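Local coordinates for Tlr1174 protein (PDB 2OZT) that converts 2-succinyl-6-hydroxy-2,4-cyclohexadiene-1-carboxylate to 2-succinylbenzoate by loss of water, a metal-dependent step on the route to phylloquinone, at residues Phe270-Phe284 / Leu296-Leu309. Residues are numbered along the deposited sequence; the frame is centred on the assembly and turned at random.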
ATOM      1  N   PHE A 270      -5.098   4.247   0.155  1.00 11.61           N
ATOM      2  CA  PHE A 270      -3.772   4.066  -0.387  1.00 11.24           C
ATOM      3  C   PHE A 270      -2.750   3.740   0.691  1.00 11.67           C
ATOM      4  O   PHE A 270      -2.696   4.421   1.700  1.00 13.10           O
ATOM      5  CB  PHE A 270      -3.360   5.372  -1.091  1.00 10.85           C
ATOM      6  CG  PHE A 270      -4.173   5.681  -2.315  1.00 11.41           C
ATOM      7  CD1 PHE A 270      -3.759   5.217  -3.542  1.00 11.91           C
ATOM      8  CD2 PHE A 270      -5.316   6.470  -2.245  1.00 10.97           C
ATOM      9  CE1 PHE A 270      -4.526   5.473  -4.714  1.00 13.28           C
ATOM     10  CE2 PHE A 270      -6.100   6.719  -3.377  1.00 12.67           C
ATOM     11  CZ  PHE A 270      -5.662   6.252  -4.611  1.00 13.84           C
ATOM     12  N   SER A 271      -1.950   2.698   0.447  1.00 11.92           N
ATOM     13  CA  SER A 271      -1.007   2.223   1.450  1.00 12.82           C
ATOM     14  C   SER A 271       0.360   1.922   0.944  1.00 13.22           C
ATOM     15  O   SER A 271       0.619   1.897  -0.282  1.00 12.45           O
ATOM     16  CB  SER A 271      -1.586   0.984   2.145  1.00 14.79           C
ATOM     17  OG  SER A 271      -1.440  -0.148   1.344  1.00 18.95           O
ATOM     18  N   SER A 272       1.259   1.776   1.915  1.00 12.86           N
ATOM     19  CA  SER A 272       2.676   1.546   1.629  1.00 12.93           C
ATOM     20  C   SER A 272       3.051   0.096   1.440  1.00 14.39           C
ATOM     21  O   SER A 272       2.536  -0.793   2.116  1.00 15.45           O
ATOM     22  CB  SER A 272       3.516   2.100   2.777  1.00 13.73           C
ATOM     23  OG  SER A 272       4.903   1.850   2.546  1.00 13.95           O
ATOM     24  N   ALA A 273       3.953  -0.170   0.513  1.00 13.30           N
ATOM     25  CA  ALA A 273       4.558  -1.493   0.329  1.00 13.97           C
ATOM     26  C   ALA A 273       6.007  -1.446   0.845  1.00 14.27           C
ATOM     27  O   ALA A 273       6.879  -2.147   0.306  1.00 14.42           O
ATOM     28  CB  ALA A 273       4.579  -1.834  -1.150  1.00 15.44           C
ATOM     29  N   LEU A 274       6.263  -0.618   1.866  1.00 14.06           N
ATOM     30  CA  LEU A 274       7.630  -0.440   2.407  1.00 15.77           C
ATOM     31  C   LEU A 274       8.613  -0.115   1.302  1.00 15.79           C
ATOM     32  O   LEU A 274       9.705  -0.711   1.178  1.00 16.57           O
ATOM     33  CB  LEU A 274       8.071  -1.689   3.207  1.00 15.78           C
ATOM     34  CG  LEU A 274       7.200  -2.043   4.415  1.00 18.60           C
ATOM     35  CD1 LEU A 274       7.810  -3.276   5.080  1.00 21.78           C
ATOM     36  CD2 LEU A 274       7.086  -0.888   5.404  1.00 21.90           C
ATOM     37  N   GLU A 275       8.212   0.853   0.490  1.00 14.87           N
ATOM     38  CA  GLU A 275       9.035   1.330  -0.622  1.00 14.26           C
ATOM     39  C   GLU A 275       9.887   2.514  -0.152  1.00 14.27           C
ATOM     40  O   GLU A 275       9.711   3.033   0.947  1.00 15.34           O
ATOM     41  CB  GLU A 275       8.149   1.712  -1.835  1.00 14.16           C
ATOM     42  CG  GLU A 275       7.191   2.856  -1.590  1.00 14.44           C
ATOM     43  CD  GLU A 275       6.030   2.505  -0.654  1.00 14.74           C
ATOM     44  OE1 GLU A 275       6.111   2.872   0.536  1.00 17.20           O
ATOM     45  OE2 GLU A 275       5.053   1.913  -1.138  1.00 15.58           O
ATOM     46  N   GLY A 276      10.812   2.972  -1.006  1.00 14.87           N
ATOM     47  CA  GLY A 276      11.701   4.049  -0.585  1.00 16.03           C
ATOM     48  C   GLY A 276      11.159   5.416  -0.974  1.00 15.68           C
ATOM     49  O   GLY A 276      10.007   5.543  -1.455  1.00 14.80           O
ATOM     50  N   ALA A 277      11.985   6.448  -0.752  1.00 16.34           N
ATOM     51  CA  ALA A 277      11.554   7.828  -0.931  1.00 15.34           C
ATOM     52  C   ALA A 277      11.227   8.196  -2.381  1.00 15.51           C
ATOM     53  O   ALA A 277      10.352   9.048  -2.621  1.00 15.29           O
ATOM     54  CB  ALA A 277      12.642   8.759  -0.405  1.00 17.00           C
ATOM     55  N   ILE A 278      11.885   7.570  -3.342  1.00 15.50           N
ATOM     56  CA  ILE A 278      11.566   7.877  -4.743  1.00 15.14           C
ATOM     57  C   ILE A 278      10.119   7.450  -5.048  1.00 14.98           C
ATOM     58  O   ILE A 278       9.309   8.235  -5.498  1.00 14.80           O
ATOM     59  CB  ILE A 278      12.586   7.279  -5.699  1.00 14.90           C
ATOM     60  CG1 ILE A 278      13.900   8.046  -5.505  1.00 15.27           C
ATOM     61  CG2 ILE A 278      12.081   7.342  -7.136  1.00 15.35           C
ATOM     62  CD1 ILE A 278      15.102   7.439  -6.332  1.00 17.55           C
ATOM     63  N   ALA A 279       9.783   6.201  -4.705  1.00 14.06           N
ATOM     64  CA  ALA A 279       8.418   5.711  -4.936  1.00 13.43           C
ATOM     65  C   ALA A 279       7.411   6.461  -4.089  1.00 14.23           C
ATOM     66  O   ALA A 279       6.350   6.813  -4.570  1.00 13.90           O
ATOM     67  CB  ALA A 279       8.362   4.206  -4.557  1.00 13.48           C
ATOM     68  N   ARG A 280       7.726   6.673  -2.806  1.00 13.97           N
ATOM     69  CA  ARG A 280       6.730   7.363  -1.926  1.00 14.47           C
ATOM     70  C   ARG A 280       6.449   8.774  -2.455  1.00 15.07           C
ATOM     71  O   ARG A 280       5.294   9.187  -2.475  1.00 14.53           O
ATOM     72  CB  ARG A 280       7.185   7.454  -0.464  1.00 16.72           C
ATOM     73  CG  ARG A 280       7.196   6.125   0.183  1.00 20.16           C
ATOM     74  CD  ARG A 280       7.074   6.127   1.716  1.00 21.81           C
ATOM     75  NE  ARG A 280       7.623   4.842   2.142  1.00 23.92           N
ATOM     76  CZ  ARG A 280       8.007   4.507   3.373  1.00 23.06           C
ATOM     77  NH1 ARG A 280       7.864   5.367   4.399  1.00 22.80           N
ATOM     78  NH2 ARG A 280       8.521   3.298   3.568  1.00 23.20           N
ATOM     79  N   THR A 281       7.493   9.493  -2.883  1.00 14.58           N
ATOM     80  CA  THR A 281       7.280  10.853  -3.367  1.00 14.51           C
ATOM     81  C   THR A 281       6.468  10.832  -4.655  1.00 13.53           C
ATOM     82  O   THR A 281       5.570  11.662  -4.830  1.00 14.72           O
ATOM     83  CB  THR A 281       8.606  11.602  -3.567  1.00 15.49           C
ATOM     84  OG1 THR A 281       9.367  11.526  -2.366  1.00 16.19           O
ATOM     85  CG2 THR A 281       8.325  13.099  -3.820  1.00 16.27           C
ATOM     86  N   ALA A 282       6.736   9.873  -5.529  1.00 13.36           N
ATOM     87  CA  ALA A 282       5.938   9.691  -6.720  1.00 13.06           C
ATOM     88  C   ALA A 282       4.465   9.434  -6.393  1.00 13.81           C
ATOM     89  O   ALA A 282       3.567   9.923  -7.089  1.00 14.83           O
ATOM     90  CB  ALA A 282       6.471   8.536  -7.539  1.00 13.44           C
ATOM     91  N   ILE A 283       4.210   8.628  -5.357  1.00 13.68           N
ATOM     92  CA  ILE A 283       2.842   8.351  -4.980  1.00 12.92           C
ATOM     93  C   ILE A 283       2.164   9.611  -4.426  1.00 11.54           C
ATOM     94  O   ILE A 283       1.025   9.905  -4.791  1.00 12.64           O
ATOM     95  CB  ILE A 283       2.793   7.190  -3.948  1.00 13.26           C
ATOM     96  CG1 ILE A 283       3.242   5.891  -4.614  1.00 12.64           C
ATOM     97  CG2 ILE A 283       1.362   7.022  -3.421  1.00 14.40           C
ATOM     98  CD1 ILE A 283       3.523   4.725  -3.570  1.00 15.34           C
ATOM     99  N   PHE A 284       2.845  10.315  -3.519  1.00 12.08           N
ATOM    100  CA  PHE A 284       2.271  11.584  -3.043  1.00 12.48           C
ATOM    101  C   PHE A 284       1.985  12.559  -4.206  1.00 14.02           C
ATOM    102  O   PHE A 284       0.987  13.296  -4.138  1.00 15.51           O
ATOM    103  CB  PHE A 284       3.113  12.229  -1.945  1.00 13.51           C
ATOM    104  CG  PHE A 284       2.828  11.655  -0.570  1.00 14.99           C
ATOM    105  CD1 PHE A 284       3.086  10.312  -0.290  1.00 18.26           C
ATOM    106  CD2 PHE A 284       2.321  12.470   0.433  1.00 15.89           C
ATOM    107  CE1 PHE A 284       2.811   9.788   0.988  1.00 20.78           C
ATOM    108  CE2 PHE A 284       2.071  11.981   1.683  1.00 19.04           C
ATOM    109  CZ  PHE A 284       2.309  10.641   1.988  1.00 19.39           C
ATOM    110  N   LEU A 296      -4.010   7.554   4.982  1.00 12.70           N
ATOM    111  CA  LEU A 296      -3.113   6.712   4.199  1.00 13.11           C
ATOM    112  C   LEU A 296      -2.411   5.661   5.020  1.00 13.38           C
ATOM    113  O   LEU A 296      -2.014   5.924   6.190  1.00 13.23           O
ATOM    114  CB  LEU A 296      -1.978   7.557   3.560  1.00 13.02           C
ATOM    115  CG  LEU A 296      -2.363   8.772   2.720  1.00 13.41           C
ATOM    116  CD1 LEU A 296      -1.099   9.449   2.185  1.00 15.98           C
ATOM    117  CD2 LEU A 296      -3.308   8.341   1.555  1.00 15.73           C
ATOM    118  N   GLY A 297      -2.207   4.493   4.418  1.00 13.27           N
ATOM    119  CA  GLY A 297      -1.496   3.421   5.135  1.00 13.56           C
ATOM    120  C   GLY A 297       0.006   3.584   4.983  1.00 13.01           C
ATOM    121  O   GLY A 297       0.696   2.644   4.549  1.00 14.06           O
ATOM    122  N   PHE A 298       0.511   4.760   5.367  1.00 13.92           N
ATOM    123  CA  PHE A 298       1.934   5.063   5.239  1.00 15.48           C
ATOM    124  C   PHE A 298       2.596   5.297   6.584  1.00 16.93           C
ATOM    125  O   PHE A 298       3.720   5.859   6.628  1.00 17.80           O
ATOM    126  CB  PHE A 298       2.147   6.256   4.299  1.00 16.17           C
ATOM    127  CG  PHE A 298       2.128   5.874   2.825  1.00 14.79           C
ATOM    128  CD1 PHE A 298       3.325   5.646   2.139  1.00 18.42           C
ATOM    129  CD2 PHE A 298       0.928   5.709   2.123  1.00 16.02           C
ATOM    130  CE1 PHE A 298       3.306   5.276   0.784  1.00 18.50           C
ATOM    131  CE2 PHE A 298       0.921   5.358   0.780  1.00 15.11           C
ATOM    132  CZ  PHE A 298       2.113   5.145   0.113  1.00 18.70           C
ATOM    133  N   GLY A 299       1.958   4.776   7.638  1.00 16.84           N
ATOM    134  CA  GLY A 299       2.474   4.915   9.034  1.00 17.65           C
ATOM    135  C   GLY A 299       3.500   3.857   9.353  1.00 18.29           C
ATOM    136  O   GLY A 299       3.406   3.190  10.383  1.00 19.79           O
ATOM    137  N   VAL A 300       4.490   3.715   8.465  1.00 17.52           N
ATOM    138  CA  VAL A 300       5.372   2.552   8.465  1.00 18.08           C
ATOM    139  C   VAL A 300       6.824   2.930   8.786  1.00 18.32           C
ATOM    140  O   VAL A 300       7.719   2.140   8.529  1.00 18.14           O
ATOM    141  CB  VAL A 300       5.337   1.817   7.091  1.00 17.17           C
ATOM    142  CG1 VAL A 300       3.916   1.244   6.802  1.00 18.68           C
ATOM    143  CG2 VAL A 300       5.793   2.769   5.952  1.00 17.31           C
ATOM    144  N   ASP A 301       7.037   4.124   9.331  1.00 20.24           N
ATOM    145  CA  ASP A 301       8.395   4.608   9.653  1.00 21.28           C
ATOM    146  C   ASP A 301       9.197   3.736  10.574  1.00 21.50           C
ATOM    147  O   ASP A 301      10.419   3.793  10.528  1.00 21.51           O
ATOM    148  CB  ASP A 301       8.353   5.995  10.282  1.00 22.30           C
ATOM    149  CG  ASP A 301       8.066   7.070   9.279  1.00 26.95           C
ATOM    150  OD1 ASP A 301       8.040   6.790   8.072  1.00 32.24           O
ATOM    151  OD2 ASP A 301       7.859   8.211   9.715  1.00 32.85           O
ATOM    152  N   ARG A 302       8.546   2.949  11.419  1.00 22.02           N
ATOM    153  CA  ARG A 302       9.312   2.041  12.282  1.00 23.14           C
ATOM    154  C   ARG A 302      10.177   1.103  11.486  1.00 22.79           C
ATOM    155  O   ARG A 302      11.295   0.766  11.925  1.00 23.39           O
ATOM    156  CB  ARG A 302       8.400   1.221  13.180  1.00 24.10           C
ATOM    157  CG  ARG A 302       7.986   1.985  14.397  1.00 25.94           C
ATOM    158  CD  ARG A 302       7.168   1.136  15.336  1.00 29.09           C
ATOM    159  NE  ARG A 302       7.944   0.018  15.855  1.00 26.28           N
ATOM    160  CZ  ARG A 302       7.421  -0.967  16.576  1.00 33.94           C
ATOM    161  NH1 ARG A 302       6.114  -0.968  16.842  1.00 34.64           N
ATOM    162  NH2 ARG A 302       8.194  -1.946  17.022  1.00 33.21           N
ATOM    163  N   TRP A 303       9.655   0.628  10.349  1.00 22.74           N
ATOM    164  CA  TRP A 303      10.344  -0.372   9.531  1.00 22.80           C
ATOM    165  C   TRP A 303      11.086   0.272   8.406  1.00 21.90           C
ATOM    166  O   TRP A 303      12.235  -0.067   8.146  1.00 23.32           O
ATOM    167  CB  TRP A 303       9.391  -1.472   9.026  1.00 24.54           C
ATOM    168  CG  TRP A 303       8.732  -2.035  10.202  1.00 26.85           C
ATOM    169  CD1 TRP A 303       9.259  -2.948  11.086  1.00 28.99           C
ATOM    170  CD2 TRP A 303       7.496  -1.611  10.754  1.00 28.26           C
ATOM    171  NE1 TRP A 303       8.390  -3.144  12.133  1.00 29.95           N
ATOM    172  CE2 TRP A 303       7.295  -2.338  11.949  1.00 29.69           C
ATOM    173  CE3 TRP A 303       6.518  -0.694  10.345  1.00 29.54           C
ATOM    174  CZ2 TRP A 303       6.144  -2.187  12.732  1.00 28.27           C
ATOM    175  CZ3 TRP A 303       5.379  -0.543  11.133  1.00 27.81           C
ATOM    176  CH2 TRP A 303       5.211  -1.282  12.317  1.00 28.59           C
ATOM    177  N   ARG A 304      10.449   1.203   7.712  1.00 19.94           N
ATOM    178  CA  ARG A 304      11.186   1.889   6.651  1.00 19.91           C
ATOM    179  C   ARG A 304      10.808   3.337   6.550  1.00 21.14           C
ATOM    180  O   ARG A 304       9.756   3.699   6.038  1.00 21.15           O
ATOM    181  CB  ARG A 304      11.031   1.204   5.298  1.00 20.65           C
ATOM    182  CG  ARG A 304      11.880   1.881   4.236  1.00 19.05           C
ATOM    183  CD  ARG A 304      11.902   1.079   2.949  1.00 17.53           C
ATOM    184  NE  ARG A 304      12.880   1.651   2.014  1.00 17.36           N
ATOM    185  CZ  ARG A 304      13.118   1.173   0.793  1.00 16.32           C
ATOM    186  NH1 ARG A 304      12.374   0.222   0.263  1.00 16.24           N
ATOM    187  NH2 ARG A 304      14.022   1.771   0.019  1.00 17.59           N
ATOM    188  N   SER A 305      11.715   4.159   7.036  1.00 22.99           N
ATOM    189  CA  SER A 305      11.566   5.572   6.981  1.00 23.79           C
ATOM    190  C   SER A 305      12.003   6.030   5.595  1.00 23.80           C
ATOM    191  O   SER A 305      13.055   5.624   5.089  1.00 24.18           O
ATOM    192  CB  SER A 305      12.430   6.186   8.099  1.00 24.49           C
ATOM    193  OG  SER A 305      12.557   7.570   7.916  1.00 26.71           O
ATOM    194  N   ALA A 306      11.186   6.869   4.985  1.00 22.61           N
ATOM    195  CA  ALA A 306      11.480   7.345   3.632  1.00 23.05           C
ATOM    196  C   ALA A 306      10.903   8.740   3.467  1.00 23.02           C
ATOM    197  O   ALA A 306       9.827   8.942   2.885  1.00 22.21           O
ATOM    198  CB  ALA A 306      10.912   6.369   2.600  1.00 23.36           C
ATOM    199  N   PRO A 307      11.586   9.729   4.039  1.00 23.56           N
ATOM    200  CA  PRO A 307      11.095  11.100   3.942  1.00 22.89           C
ATOM    201  C   PRO A 307      10.941  11.554   2.488  1.00 22.38           C
ATOM    202  O   PRO A 307      11.781  11.233   1.630  1.00 22.03           O
ATOM    203  CB  PRO A 307      12.187  11.903   4.670  1.00 24.12           C
ATOM    204  CG  PRO A 307      12.758  10.871   5.668  1.00 23.89           C
ATOM    205  CD  PRO A 307      12.820   9.627   4.846  1.00 24.13           C
ATOM    206  N   LEU A 308       9.857  12.269   2.208  1.00 22.14           N
ATOM    207  CA  LEU A 308       9.623  12.727   0.847  1.00 21.81           C
ATOM    208  C   LEU A 308      10.750  13.634   0.361  1.00 21.59           C
ATOM    209  O   LEU A 308      11.317  14.415   1.153  1.00 22.03           O
ATOM    210  CB  LEU A 308       8.269  13.418   0.706  1.00 23.04           C
ATOM    211  CG  LEU A 308       7.062  12.631   1.233  1.00 22.53           C
ATOM    212  CD1 LEU A 308       5.816  13.353   0.825  1.00 25.42           C
ATOM    213  CD2 LEU A 308       7.050  11.187   0.700  1.00 23.37           C
ATOM    214  N   LEU A 309      11.052  13.521  -0.922  1.00 19.94           N
ATOM    215  CA  LEU A 309      12.141  14.254  -1.553  1.00 21.02           C
ATOM    216  C   LEU A 309      11.656  15.607  -2.049  1.00 21.41           C
ATOM    217  O   LEU A 309      10.744  15.681  -2.863  1.00 21.06           O
ATOM    218  CB  LEU A 309      12.687  13.418  -2.701  1.00 19.98           C
ATOM    219  CG  LEU A 309      13.258  12.063  -2.241  1.00 21.83           C
ATOM    220  CD1 LEU A 309      13.450  11.161  -3.447  1.00 21.50           C
ATOM    221  CD2 LEU A 309      14.563  12.234  -1.531  1.00 22.99           C
TER
HETATM  222  O   HOH W   1       1.240  -0.547   4.741  1.00 35.63           O
HETATM  223  O   HOH W   2       5.978   7.341   4.598  1.00 34.77           O
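The rim of the enolase-superfamily barrel, where strand 268-270 ends and a loop leads into helix 277-290, is packed against the chain that returns after that helix. Gly297 bridges the strand end, its N bonded to Phe270 O (2.8 Å) and its O taking Ser272 N from above the carbonyl plane. Next to it the Phe298 ring is covered on both faces: Ser272 CB sits 3.9 Å from its centroid, and the edge of Phe284 points into the opposite face in a T-shaped stack (planes at 80°). Arg280 CD and Ile283 CD1 meet the ring edge, while Leu308 CD1 lies over a face of Phe284. With its chain extended from CG to NE, Arg280 carries its guanidinium between Val300 CG2 and Ala306 CB, one on each face. Arg280 NH2 donates to Arg304 O (2.8 Å), and Arg280 NE makes a salt bridge, its hydrogen bond weak, with Glu275 OE1, which Ser272 OG also reaches. Arg304, CG anti to the backbone N (chi1 -176°) and extended to NE, lays its guanidinium face on the Glu275-Gly276 peptide and gives NH1 to Leu274 O (3.0 Å); its NH2 pairs with Glu12 of the N-terminal domain. Farther along, Thr281 OG1 accepts a nearly straight bond from Leu309 N (172°). Ser271, just past the strand end, touches Lys245, the predicted proton acceptor, near metal ligand Asp221, which places the contact at the active-site end of a muconate lactonizing enzyme-type barrel, where it meets the capping domain.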